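Lipase (Acinetobacter baumannii, PDB 4OPM) is a putative lipase of the alpha/beta hydrolase fold that probably hydrolyses the ester bonds of triacylglycerols. Local coordinates at residues E251-L256 against P266-N271. Sequence-based numbering, arbitrary orientation.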
loop_
_atom_site.group_PDB
_atom_site.type_symbol
_atom_site.label_atom_id
_atom_site.label_comp_id
_atom_site.label_asym_id
_atom_site.label_seq_id
_atom_site.Cartn_x
_atom_site.Cartn_y
_atom_site.Cartn_z
ATOM N N GLU A 251 1.550 -18.493 3.764
ATOM C CA GLU A 251 2.740 -19.060 4.441
ATOM C C GLU A 251 3.855 -18.030 4.624
ATOM O O GLU A 251 4.634 -18.100 5.575
ATOM C CB GLU A 251 3.297 -20.270 3.660
ATOM C CG GLU A 251 2.405 -21.503 3.751
ATOM C CD GLU A 251 1.148 -21.510 2.901
ATOM O OE1 GLU A 251 1.043 -20.700 1.948
ATOM O OE2 GLU A 251 0.251 -22.326 3.208
ATOM N N VAL A 252 3.896 -17.060 3.716
ATOM C CA VAL A 252 4.849 -15.958 3.694
ATOM C C VAL A 252 4.712 -15.102 4.986
ATOM O O VAL A 252 5.725 -14.589 5.454
ATOM C CB VAL A 252 4.598 -15.165 2.388
ATOM C CG1 VAL A 252 4.987 -13.708 2.503
ATOM C CG2 VAL A 252 5.261 -15.856 1.198
ATOM N N ALA A 253 3.489 -14.976 5.565
ATOM C CA ALA A 253 3.270 -14.225 6.825
ATOM C C ALA A 253 4.172 -14.780 7.959
ATOM O O ALA A 253 4.775 -14.003 8.713
ATOM C CB ALA A 253 1.803 -14.285 7.242
ATOM N N ASN A 254 4.288 -16.118 8.050
ATOM C CA ASN A 254 5.133 -16.763 9.066
ATOM C C ASN A 254 6.606 -16.551 8.754
ATOM O O ASN A 254 7.394 -16.386 9.674
ATOM C CB ASN A 254 4.825 -18.255 9.219
ATOM C CG ASN A 254 3.551 -18.525 9.979
ATOM O OD1 ASN A 254 2.819 -19.474 9.679
ATOM N ND2 ASN A 254 3.232 -17.680 10.962
ATOM N N GLU A 255 6.975 -16.519 7.466
ATOM C CA GLU A 255 8.358 -16.256 7.087
ATOM C C GLU A 255 8.754 -14.815 7.512
ATOM O O GLU A 255 9.805 -14.632 8.137
ATOM C CB GLU A 255 8.555 -16.472 5.590
ATOM C CG GLU A 255 10.019 -16.427 5.195
ATOM C CD GLU A 255 10.322 -16.743 3.747
ATOM O OE1 GLU A 255 9.448 -17.305 3.052
ATOM O OE2 GLU A 255 11.462 -16.462 3.317
ATOM N N LEU A 256 7.877 -13.811 7.253
ATOM C CA LEU A 256 8.131 -12.426 7.673
ATOM C C LEU A 256 8.298 -12.344 9.191
ATOM O O LEU A 256 9.222 -11.675 9.659
ATOM C CB LEU A 256 7.014 -11.468 7.213
ATOM C CG LEU A 256 7.049 -11.018 5.764
ATOM C CD1 LEU A 256 5.719 -10.363 5.371
ATOM C CD2 LEU A 256 8.233 -10.054 5.492
ATOM N N PRO A 266 1.548 -13.135 13.372
ATOM C CA PRO A 266 0.687 -12.586 12.307
ATOM C C PRO A 266 -0.800 -12.792 12.560
ATOM O O PRO A 266 -1.199 -13.760 13.210
ATOM C CB PRO A 266 1.119 -13.364 11.056
ATOM C CG PRO A 266 2.483 -13.894 11.389
ATOM C CD PRO A 266 2.421 -14.204 12.851
ATOM N N VAL A 267 -1.605 -11.856 12.062
ATOM C CA VAL A 267 -3.067 -11.952 12.125
ATOM C C VAL A 267 -3.524 -12.484 10.772
ATOM O O VAL A 267 -3.246 -11.856 9.737
ATOM C CB VAL A 267 -3.729 -10.593 12.465
ATOM C CG1 VAL A 267 -5.254 -10.683 12.361
ATOM C CG2 VAL A 267 -3.303 -10.097 13.839
ATOM N N ILE A 268 -4.210 -13.632 10.774
ATOM C CA ILE A 268 -4.676 -14.251 9.533
ATOM C C ILE A 268 -6.184 -14.156 9.465
ATOM O O ILE A 268 -6.886 -14.762 10.284
ATOM C CB ILE A 268 -4.174 -15.714 9.385
ATOM C CG1 ILE A 268 -2.630 -15.842 9.606
ATOM C CG2 ILE A 268 -4.647 -16.335 8.055
ATOM C CD1 ILE A 268 -1.725 -14.977 8.736
ATOM N N LEU A 269 -6.680 -13.365 8.506
ATOM C CA LEU A 269 -8.118 -13.157 8.354
ATOM C C LEU A 269 -8.724 -14.226 7.458
ATOM O O LEU A 269 -8.366 -14.329 6.284
ATOM C CB LEU A 269 -8.438 -11.740 7.808
ATOM C CG LEU A 269 -7.987 -10.530 8.660
ATOM C CD1 LEU A 269 -8.524 -9.224 8.076
ATOM C CD2 LEU A 269 -8.429 -10.658 10.134
ATOM N N GLU A 270 -9.668 -15.032 8.010
ATOM C CA GLU A 270 -10.355 -16.041 7.200
ATOM C C GLU A 270 -11.255 -15.337 6.171
ATOM O O GLU A 270 -11.755 -14.238 6.446
ATOM C CB GLU A 270 -11.219 -16.954 8.101
ATOM C CG GLU A 270 -10.422 -17.854 9.033
ATOM C CD GLU A 270 -9.518 -18.878 8.374
ATOM O OE1 GLU A 270 -9.920 -19.468 7.344
ATOM O OE2 GLU A 270 -8.402 -19.093 8.899
ATOM N N ASN A 271 -11.467 -15.963 4.998
ATOM C CA ASN A 271 -12.369 -15.475 3.945
ATOM C C ASN A 271 -12.008 -14.063 3.453
ATOM O O ASN A 271 -12.886 -13.281 3.100
ATOM C CB ASN A 271 -13.836 -15.519 4.422
ATOM C CG ASN A 271 -14.264 -16.929 4.758
ATOM O OD1 ASN A 271 -14.024 -17.866 3.998
ATOM N ND2 ASN A 271 -14.778 -17.121 5.959
#
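Ala253 sits where Pro266 and Ile268 converge on helix 251-259. Its CB lies 4.0 Å from CB of Pro266 and 3.9 Å from CD1 of Ile268, so a single methyl meets the CB of the proline ring and the end of an aliphatic chain. Ile268 reaches it with its longer branch: CG1 is anti to the carbonyl carbon (chi1 -51°), and CD1 is the atom that touches. The proline also meets the helix backbone, CG standing 3.5 Å from O of Ala253. One residue on, the side chains of Asn254 and Pro266 cross at about a right angle, bringing ND2 of Asn254 to 3.9 Å from CG of Pro266; this is van der Waals contact at the exposed border.

Trp241 of strand 237-242 touches the side chains of both Ala253 and Ile268, while backbone hydrogen bonds pair Val267 and Leu269 with that strand. The contact thus closes the last beta-alpha-beta crossover of the hydrolase sheet, with helix 251-259 packed against its edge strand. No hydrogen bond links the two segments and they bury just 135 Å² together, which implies that van der Waals contact alone joins them and sets no fixed bond geometry between helix and strand.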